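Local coordinates for malonyl CoA-acyl carrier protein transacylase (Bartonella henselae, PDB 3QAT) that probably transfers the malonyl group from malonyl-CoA to acyl carrier protein, a step that supplies extender units for bacterial fatty acid biosynthesis, at residues D41-K46 and T116-R121; R33-E38 and S73-R78; P213-M218 and Q256-V261. All coordinates share one frame; numbering follows the deposited sequence.

Contact 1 (D41-K46 and T116-R121); sequences DALSEK and TARLLR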
loop_
_atom_site.group_PDB
_atom_site.type_symbol
_atom_site.label_atom_id
_atom_site.label_comp_id
_atom_site.label_asym_id
_atom_site.label_seq_id
_atom_site.Cartn_x
_atom_site.Cartn_y
_atom_site.Cartn_z
ATOM N N ASP A 41 -20.612 -4.302 -6.083
ATOM C CA ASP A 41 -21.814 -4.442 -5.247
ATOM C C ASP A 41 -21.624 -3.799 -3.881
ATOM O O ASP A 41 -22.491 -3.062 -3.401
ATOM C CB ASP A 41 -22.188 -5.921 -5.078
ATOM C CG ASP A 41 -23.428 -6.097 -4.236
ATOM O OD1 ASP A 41 -24.530 -5.912 -4.773
ATOM O OD2 ASP A 41 -23.294 -6.397 -3.048
ATOM N N ALA A 42 -20.464 -4.054 -3.283
ATOM C CA ALA A 42 -20.166 -3.601 -1.931
ATOM C C ALA A 42 -20.195 -2.077 -1.844
ATOM O O ALA A 42 -20.577 -1.513 -0.814
ATOM C CB ALA A 42 -18.775 -4.105 -1.497
ATOM N N LEU A 43 -19.759 -1.437 -2.927
ATOM C CA LEU A 43 -19.706 0.035 -3.009
ATOM C C LEU A 43 -20.931 0.682 -3.671
ATOM O O LEU A 43 -21.003 1.925 -3.767
ATOM C CB LEU A 43 -18.444 0.466 -3.782
ATOM C CG LEU A 43 -17.144 -0.011 -3.131
ATOM C CD1 LEU A 43 -15.919 0.424 -3.978
ATOM C CD2 LEU A 43 -17.036 0.462 -1.663
ATOM N N SER A 44 -21.857 -0.156 -4.150
ATOM C CA SER A 44 -23.056 0.293 -4.870
ATOM C C SER A 44 -22.688 1.173 -6.054
ATOM O O SER A 44 -23.312 2.220 -6.289
ATOM C CB SER A 44 -24.003 1.066 -3.934
ATOM O OG SER A 44 -24.458 0.237 -2.872
ATOM N N GLU A 45 -21.675 0.754 -6.816
ATOM C CA GLU A 45 -21.097 1.596 -7.869
ATOM C C GLU A 45 -20.405 0.715 -8.886
ATOM O O GLU A 45 -19.778 -0.262 -8.488
ATOM C CB GLU A 45 -19.998 2.490 -7.241
ATOM C CG GLU A 45 -19.548 3.641 -8.122
ATOM C CD GLU A 45 -18.231 4.250 -7.665
ATOM O OE1 GLU A 45 -17.549 3.696 -6.771
ATOM O OE2 GLU A 45 -17.880 5.297 -8.223
ATOM N N LYS A 46 -20.457 1.089 -10.167
ATOM C CA LYS A 46 -19.658 0.402 -11.182
ATOM C C LYS A 46 -18.206 0.935 -11.169
ATOM O O LYS A 46 -17.708 1.511 -12.150
ATOM C CB LYS A 46 -20.271 0.553 -12.576
ATOM C CG LYS A 46 -21.543 -0.258 -12.790
ATOM C CD LYS A 46 -21.206 -1.752 -12.933
ATOM C CE LYS A 46 -22.419 -2.588 -13.364
ATOM N NZ LYS A 46 -22.022 -4.013 -13.669
ATOM N N THR A 116 -13.644 -5.136 3.224
ATOM C CA THR A 116 -12.385 -4.497 2.829
ATOM C C THR A 116 -12.639 -3.415 1.789
ATOM O O THR A 116 -12.067 -2.314 1.869
ATOM C CB THR A 116 -11.410 -5.537 2.276
ATOM O OG1 THR A 116 -11.216 -6.569 3.267
ATOM C CG2 THR A 116 -10.044 -4.876 2.010
ATOM N N ALA A 117 -13.526 -3.705 0.832
ATOM C CA ALA A 117 -13.891 -2.673 -0.155
ATOM C C ALA A 117 -14.468 -1.428 0.522
ATOM O O ALA A 117 -14.067 -0.304 0.215
ATOM C CB ALA A 117 -14.881 -3.230 -1.179
ATOM N N ARG A 118 -15.384 -1.633 1.457
ATOM C CA ARG A 118 -16.019 -0.517 2.119
ATOM C C ARG A 118 -15.042 0.237 3.014
ATOM O O ARG A 118 -15.074 1.467 3.054
ATOM C CB ARG A 118 -17.247 -1.003 2.914
ATOM C CG ARG A 118 -18.399 -1.467 2.013
ATOM C CD ARG A 118 -19.485 -2.103 2.843
ATOM N NE ARG A 118 -20.588 -2.490 1.982
ATOM C CZ ARG A 118 -21.592 -3.267 2.361
ATOM N NH1 ARG A 118 -21.621 -3.786 3.591
ATOM N NH2 ARG A 118 -22.561 -3.538 1.494
ATOM N N LEU A 119 -14.174 -0.490 3.703
ATOM C CA LEU A 119 -13.174 0.172 4.552
ATOM C C LEU A 119 -12.276 1.061 3.704
ATOM O O LEU A 119 -11.949 2.165 4.130
ATOM C CB LEU A 119 -12.306 -0.842 5.325
ATOM C CG LEU A 119 -12.971 -1.560 6.505
ATOM C CD1 LEU A 119 -12.101 -2.762 6.870
ATOM C CD2 LEU A 119 -13.126 -0.611 7.703
ATOM N N LEU A 120 -11.879 0.580 2.514
ATOM C CA LEU A 120 -10.973 1.362 1.656
ATOM C C LEU A 120 -11.644 2.563 1.009
ATOM O O LEU A 120 -11.024 3.605 0.835
ATOM C CB LEU A 120 -10.277 0.473 0.611
ATOM C CG LEU A 120 -9.254 -0.464 1.266
ATOM C CD1 LEU A 120 -8.779 -1.420 0.198
ATOM C CD2 LEU A 120 -8.083 0.341 1.860
ATOM N N ARG A 121 -12.938 2.441 0.720
ATOM C CA ARG A 121 -13.702 3.590 0.264
ATOM C C ARG A 121 -13.826 4.657 1.383
ATOM O O ARG A 121 -13.626 5.841 1.142
ATOM C CB ARG A 121 -15.058 3.119 -0.288
ATOM C CG ARG A 121 -16.079 4.216 -0.579
ATOM C CD ARG A 121 -15.586 5.315 -1.517
ATOM N NE ARG A 121 -15.065 4.835 -2.813
ATOM C CZ ARG A 121 -15.823 4.513 -3.865
ATOM N NH1 ARG A 121 -17.155 4.473 -3.787
ATOM N NH2 ARG A 121 -15.221 4.190 -5.010
HETATM O O HOH W 1 -23.668 -2.659 -0.846
HETATM O O HOH W 2 -19.388 3.795 -1.987
#
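The guanidinium of Arg-121 has CD1 of Leu-43 over one face, 3.9 Å above the plane and offset toward the rim, while Glu-45 OE1 lies at its edge. End-on, NH2 and NH1 of Arg-121 both grip that one oxygen, at 3.0 and 3.1 Å from Glu-45 OE1; NH2 meets the syn lone pair of Glu-45 OE1, NH1 approaches from above the carboxylate plane, and the two planes stand 71° apart. Glu-45 has a second conformer, so this salt bridge may not be permanent. The Arg-121 chain bends at chi2 and chi3, and NE is held by Ala-63 O. The Arg-118 guanidinium is met at its edge by Ala-42 O, 3.0 Å from NE in a nearly straight bond (179°). Waters carry Arg-118 NH2 to Asp-41 O and Arg-121 NH1 to Leu-43 O; arginine, with several N-H groups, suits the carbonyls of a helix end, here closed by Ser-44 in a Schellman motif. Between the arginines Leu-43 CD2 packs on Arg-121 CB (3.6 Å), and the small Ala-42 and Ala-117 meet through their CB atoms at 4.0 Å. The contact thus fastens the end of helix 30-43 to helix 113-129, which also packs against helices 62-82, 100-107 and 212-224.

Contact 2 (R33-E38 and S73-R78); sequences RMVFEE and SMAVIR
Val-35 and Ala-75 bring helices 30-43 and 62-82 together, their CA atoms 5.6 Å apart, where the axes of the two short segments approach to 8.6 Å and run roughly antiparallel, at 142°. Alanine suits this point because its single methyl lets the backbones come close, and the branched Val-35 can touch Met-74, Ala-75 and Arg-78 at once. CG1 of Val-35, anti to the backbone N (chi1 165°), lies against Ala-75 N at 3.8 Å and also touches CB of Met-74. The other branch, CG2, rests on the aliphatic part of Arg-78, 3.6 Å from its CG, the two side chains crossing at a slant. On the other flank CE2 of Phe-36 reaches the CB of Ala-75 at 3.8 Å, and its ring also meets that of Phe-52.

The acyl transferases of this family have a larger subdomain built round a parallel sheet with helices packed about it. Helix 62-82 belongs to that layer: its Ile-77 packs on Phe-9 and Phe-11 of strand 6-11, leaving Val-35 to bring helix 30-43 onto the helix from another side. Leu-113 of helix 113-129 touches Val-35, Met-74 and Arg-78 alike, so a third helix joins the same apolar patch.

At the outer margin the contact becomes polar. In Arg-78 chi2 (-85°) turns CD aside, and the guanidinium meets two waters rather than Glu-38 itself. One water spans Glu-38 OE1, at 2.7 Å, and Arg-78 NH2; a second accepts from NH1 and donates to the same OE1, with a weak bond to Met-34 O as well. The opposite charges, 4.8 Å apart between Glu-38 OE1 and Arg-78 NH2, are bridged by these waters, so any attraction between them is probably screened in part, while Glu-38 OE2 is bonded to Thr-114 OG1.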
loop_
_atom_site.group_PDB
_atom_site.type_symbol
_atom_site.label_atom_id
_atom_site.label_comp_id
_atom_site.label_asym_id
_atom_site.label_seq_id
_atom_site.Cartn_x
_atom_site.Cartn_y
_atom_site.Cartn_z
ATOM N N ARG A 33 -13.185 -12.408 -12.049
ATOM C CA ARG A 33 -14.396 -11.661 -12.426
ATOM C C ARG A 33 -15.297 -11.422 -11.208
ATOM O O ARG A 33 -15.800 -10.295 -10.992
ATOM C CB ARG A 33 -15.157 -12.428 -13.526
ATOM C CG ARG A 33 -16.365 -11.717 -14.126
ATOM C CD ARG A 33 -16.987 -12.607 -15.262
ATOM N NE ARG A 33 -15.889 -13.225 -16.018
ATOM C CZ ARG A 33 -15.759 -14.523 -16.327
ATOM N NH1 ARG A 33 -16.716 -15.422 -16.044
ATOM N NH2 ARG A 33 -14.667 -14.914 -16.978
ATOM N N MET A 34 -15.464 -12.454 -10.382
ATOM C CA MET A 34 -16.348 -12.334 -9.214
ATOM C C MET A 34 -15.833 -11.366 -8.158
ATOM O O MET A 34 -16.621 -10.747 -7.482
ATOM C CB MET A 34 -16.606 -13.712 -8.593
ATOM C CG MET A 34 -17.471 -14.567 -9.476
ATOM S SD MET A 34 -17.875 -16.193 -8.785
ATOM C CE MET A 34 -16.262 -16.881 -8.454
ATOM N N VAL A 35 -14.519 -11.243 -8.014
ATOM C CA VAL A 35 -13.981 -10.235 -7.074
ATOM C C VAL A 35 -14.422 -8.829 -7.488
ATOM O O VAL A 35 -14.944 -8.069 -6.651
ATOM C CB VAL A 35 -12.436 -10.331 -6.972
ATOM C CG1 VAL A 35 -11.831 -9.071 -6.295
ATOM C CG2 VAL A 35 -12.055 -11.598 -6.223
ATOM N N PHE A 36 -14.273 -8.484 -8.769
ATOM C CA PHE A 36 -14.711 -7.150 -9.232
ATOM C C PHE A 36 -16.205 -6.948 -9.113
ATOM O O PHE A 36 -16.655 -5.870 -8.737
ATOM C CB PHE A 36 -14.225 -6.839 -10.652
ATOM C CG PHE A 36 -12.732 -6.671 -10.744
ATOM C CD1 PHE A 36 -12.142 -5.417 -10.561
ATOM C CD2 PHE A 36 -11.899 -7.762 -10.995
ATOM C CE1 PHE A 36 -10.748 -5.280 -10.635
ATOM C CE2 PHE A 36 -10.511 -7.616 -11.081
ATOM C CZ PHE A 36 -9.934 -6.380 -10.889
ATOM N N GLU A 37 -16.983 -7.987 -9.431
ATOM C CA GLU A 37 -18.420 -7.900 -9.258
ATOM C C GLU A 37 -18.810 -7.614 -7.812
ATOM O O GLU A 37 -19.699 -6.795 -7.560
ATOM C CB GLU A 37 -19.069 -9.207 -9.713
ATOM C CG GLU A 37 -19.004 -9.416 -11.222
ATOM C CD GLU A 37 -19.467 -10.799 -11.607
ATOM O OE1 GLU A 37 -19.834 -11.567 -10.698
ATOM O OE2 GLU A 37 -19.489 -11.107 -12.814
ATOM N N GLU A 38 -18.145 -8.291 -6.860
ATOM C CA GLU A 38 -18.487 -8.123 -5.458
ATOM C C GLU A 38 -18.061 -6.739 -4.962
ATOM O O GLU A 38 -18.797 -6.105 -4.200
ATOM C CB GLU A 38 -17.883 -9.228 -4.574
ATOM C CG GLU A 38 -18.292 -9.018 -3.121
ATOM C CD GLU A 38 -17.981 -10.185 -2.198
ATOM O OE1 GLU A 38 -17.390 -11.186 -2.651
ATOM O OE2 GLU A 38 -18.315 -10.059 -1.007
ATOM N N SER A 73 -5.552 -7.011 -6.489
ATOM C CA SER A 73 -4.783 -7.937 -5.660
ATOM C C SER A 73 -5.606 -9.162 -5.258
ATOM O O SER A 73 -5.140 -10.310 -5.356
ATOM C CB SER A 73 -4.232 -7.251 -4.403
ATOM O OG SER A 73 -3.163 -6.375 -4.703
ATOM N N MET A 74 -6.831 -8.909 -4.820
ATOM C CA MET A 74 -7.698 -10.036 -4.377
ATOM C C MET A 74 -8.138 -10.924 -5.541
ATOM O O MET A 74 -8.297 -12.130 -5.363
ATOM C CB MET A 74 -8.899 -9.519 -3.576
ATOM C CG MET A 74 -8.506 -9.111 -2.149
ATOM S SD MET A 74 -7.659 -10.420 -1.195
ATOM C CE MET A 74 -8.849 -11.763 -1.286
ATOM N N ALA A 75 -8.296 -10.354 -6.742
ATOM C CA ALA A 75 -8.570 -11.199 -7.927
ATOM C C ALA A 75 -7.397 -12.178 -8.139
ATOM O O ALA A 75 -7.611 -13.380 -8.348
ATOM C CB ALA A 75 -8.767 -10.340 -9.183
ATOM N N VAL A 76 -6.167 -11.677 -8.074
ATOM C CA VAL A 76 -4.996 -12.565 -8.170
ATOM C C VAL A 76 -5.012 -13.641 -7.069
ATOM O O VAL A 76 -4.814 -14.839 -7.371
ATOM C CB VAL A 76 -3.683 -11.777 -8.140
ATOM C CG1 VAL A 76 -2.472 -12.744 -8.048
ATOM C CG2 VAL A 76 -3.579 -10.903 -9.374
ATOM N N ILE A 77 -5.272 -13.246 -5.817
ATOM C CA ILE A 77 -5.315 -14.217 -4.711
ATOM C C ILE A 77 -6.358 -15.305 -4.986
ATOM O O ILE A 77 -6.091 -16.509 -4.793
ATOM C CB ILE A 77 -5.578 -13.544 -3.327
ATOM C CG1 ILE A 77 -4.397 -12.638 -2.900
ATOM C CG2 ILE A 77 -5.916 -14.616 -2.229
ATOM C CD1 ILE A 77 -3.057 -13.397 -2.561
ATOM N N ARG A 78 -7.554 -14.889 -5.410
ATOM C CA ARG A 78 -8.619 -15.875 -5.600
ATOM C C ARG A 78 -8.317 -16.839 -6.728
ATOM O O ARG A 78 -8.627 -18.037 -6.612
ATOM C CB ARG A 78 -9.974 -15.212 -5.828
ATOM C CG ARG A 78 -10.433 -14.452 -4.630
ATOM C CD ARG A 78 -11.143 -15.357 -3.665
ATOM N NE ARG A 78 -11.688 -14.578 -2.551
ATOM C CZ ARG A 78 -12.879 -13.962 -2.569
ATOM N NH1 ARG A 78 -13.653 -13.978 -3.646
ATOM N NH2 ARG A 78 -13.282 -13.311 -1.505
HETATM O O HOH W 3 -16.042 -12.252 -4.781
HETATM O O HOH W 4 -16.156 -12.952 -1.010
#

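Contact 3 (P213-M218 and Q256-V261); sequences PAANAM and QVTGRV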
loop_
_atom_site.group_PDB
_atom_site.type_symbol
_atom_site.label_atom_id
_atom_site.label_comp_id
_atom_site.label_asym_id
_atom_site.label_seq_id
_atom_site.Cartn_x
_atom_site.Cartn_y
_atom_site.Cartn_z
ATOM N N PRO A 213 -7.994 13.727 10.987
ATOM C CA PRO A 213 -9.438 13.453 10.799
ATOM C C PRO A 213 -9.710 12.108 10.086
ATOM O O PRO A 213 -10.711 11.427 10.368
ATOM C CB PRO A 213 -9.911 14.628 9.929
ATOM C CG PRO A 213 -8.938 15.750 10.249
ATOM C CD PRO A 213 -7.613 15.027 10.390
ATOM N N ALA A 214 -8.819 11.713 9.185
ATOM C CA ALA A 214 -8.975 10.438 8.504
ATOM C C ALA A 214 -8.654 9.259 9.436
ATOM O O ALA A 214 -9.272 8.188 9.327
ATOM C CB ALA A 214 -8.109 10.382 7.241
ATOM N N ALA A 215 -7.685 9.436 10.334
ATOM C CA ALA A 215 -7.402 8.420 11.349
ATOM C C ALA A 215 -8.630 8.179 12.238
ATOM O O ALA A 215 -8.993 7.031 12.511
ATOM C CB ALA A 215 -6.178 8.814 12.197
ATOM N N ASN A 216 -9.256 9.269 12.687
ATOM C CA ASN A 216 -10.465 9.160 13.503
ATOM C C ASN A 216 -11.590 8.421 12.760
ATOM O O ASN A 216 -12.280 7.574 13.348
ATOM C CB ASN A 216 -10.935 10.544 13.931
ATOM C CG ASN A 216 -9.923 11.262 14.801
ATOM O OD1 ASN A 216 -9.018 10.646 15.377
ATOM N ND2 ASN A 216 -10.083 12.585 14.917
ATOM N N ALA A 217 -11.768 8.738 11.471
ATOM C CA ALA A 217 -12.756 8.046 10.636
ATOM C C ALA A 217 -12.465 6.538 10.540
ATOM O O ALA A 217 -13.384 5.701 10.615
ATOM C CB ALA A 217 -12.866 8.690 9.232
ATOM N N MET A 218 -11.189 6.186 10.409
ATOM C CA MET A 218 -10.834 4.764 10.322
ATOM C C MET A 218 -11.019 4.038 11.652
ATOM O O MET A 218 -11.401 2.866 11.673
ATOM C CB MET A 218 -9.411 4.552 9.801
ATOM C CG MET A 218 -9.217 4.902 8.312
ATOM S SD MET A 218 -10.491 4.208 7.227
ATOM C CE MET A 218 -10.343 2.441 7.483
ATOM N N GLN A 256 -1.246 4.102 11.412
ATOM C CA GLN A 256 -0.639 4.132 10.080
ATOM C C GLN A 256 -1.044 5.383 9.277
ATOM O O GLN A 256 -0.234 5.951 8.523
ATOM C CB GLN A 256 -1.030 2.838 9.346
ATOM C CG GLN A 256 -0.172 2.497 8.134
ATOM C CD GLN A 256 -0.608 3.209 6.894
ATOM O OE1 GLN A 256 -1.639 3.897 6.873
ATOM N NE2 GLN A 256 0.193 3.071 5.839
ATOM N N VAL A 257 -2.279 5.827 9.453
ATOM C CA VAL A 257 -2.806 6.936 8.650
ATOM C C VAL A 257 -1.975 8.213 8.799
ATOM O O VAL A 257 -1.776 8.926 7.826
ATOM C CB VAL A 257 -4.293 7.181 9.028
ATOM C CG1 VAL A 257 -4.843 8.473 8.428
ATOM C CG2 VAL A 257 -5.131 5.944 8.604
ATOM N N THR A 258 -1.501 8.489 10.016
ATOM C CA THR A 258 -0.720 9.699 10.278
ATOM C C THR A 258 0.779 9.467 10.377
ATOM O O THR A 258 1.533 10.438 10.548
ATOM C CB THR A 258 -1.166 10.380 11.592
ATOM O OG1 THR A 258 -1.133 9.424 12.658
ATOM C CG2 THR A 258 -2.552 10.932 11.426
ATOM N N GLY A 259 1.205 8.210 10.275
ATOM C CA GLY A 259 2.599 7.847 10.530
ATOM C C GLY A 259 3.337 7.368 9.294
ATOM O O GLY A 259 2.737 7.167 8.234
ATOM N N ARG A 260 4.641 7.161 9.488
ATOM C CA ARG A 260 5.570 6.762 8.422
ATOM C C ARG A 260 5.363 5.318 7.972
ATOM O O ARG A 260 5.231 4.399 8.790
ATOM C CB ARG A 260 7.010 6.958 8.903
ATOM C CG ARG A 260 8.106 6.320 8.036
ATOM C CD ARG A 260 9.501 6.671 8.581
ATOM N NE ARG A 260 9.687 6.192 9.949
ATOM C CZ ARG A 260 10.574 5.271 10.328
ATOM N NH1 ARG A 260 11.408 4.710 9.446
ATOM N NH2 ARG A 260 10.632 4.920 11.608
ATOM N N VAL A 261 5.340 5.113 6.657
ATOM C CA VAL A 261 5.294 3.751 6.123
ATOM C C VAL A 261 6.736 3.229 6.098
ATOM O O VAL A 261 7.566 3.710 5.320
ATOM C CB VAL A 261 4.714 3.724 4.690
ATOM C CG1 VAL A 261 4.760 2.291 4.134
ATOM C CG2 VAL A 261 3.263 4.232 4.728
#
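Met-218 N donates to Ala-214 O at 3.0 Å, a helical bond between two residues whose side chains both touch Val-257. This single turn of helix 212-224 brings Ala-214, Ala-215 and Met-218 against Val-257, with the CB atoms of Ala-215 and Met-218 pointing toward the end of helix 246-258, and the contact across is wholly apolar. Val-257 carries the contact. Its CG1, anti to the backbone N (chi1 170°), approaches Ala-215 N to 3.6 Å and lies 4.0 Å from the CB of Ala-214 and likewise from the CB of Ala-215. The other methyl, CG2, meets the CG of Met-218 at 4.2 Å, from where the rest of that side chain turns away; Met-218 also touches Tyr-102. Two small alanines suit a place where a branched side chain must come down almost onto the backbone, and Ala-214 also packs on Ala-126 and Met-127 of helix 113-129. Thr-258 adds its methyl CG2, 4.3 Å from the CB of Ala-215.

Just beyond, the helix gives way to an extended run in which Val-261 pairs by backbone bonds with Ala-165 and Asp-167 of strand 162-169. Gln-256, just before Val-257, faces a different setting: its O accepts from His-207 ND1, while in its side-chain amide OE1 accepts from Arg-123 NH2 and NE2 bonds Asn-237 OD1 and, weakly, Ser-98 OG. Ser-98 sits in a GxSxG sequence consistent with a nucleophile elbow. A histidine oriented by a main-chain carbonyl rather than by an acid is known in malonyl-CoA:ACP transacylases such as that of Escherichia coli, so the contact lies beside what is probably the active site.

Contacts 1 and 2 both use helix 30-43, contact 2 along its body and contact 1 at its end; their centres are 13 Å apart. Along the chain their segments alternate, so 33-38 and 41-46 reach forward to helices 62-82 and 113-129 in turn, tying the helix to two partners. Contact 3 follows later, with its centre about 19 Å from that of contact 1 and 26 Å from that of contact 2. Helix 113-129 connects it to contact 1: Leu-119 O lies 3.7 Å from Met-218 CE. Packing therefore runs from the outer helix 30-43 through helix 113-129 to helix 212-224 and on to the probable active-site region near contact 3.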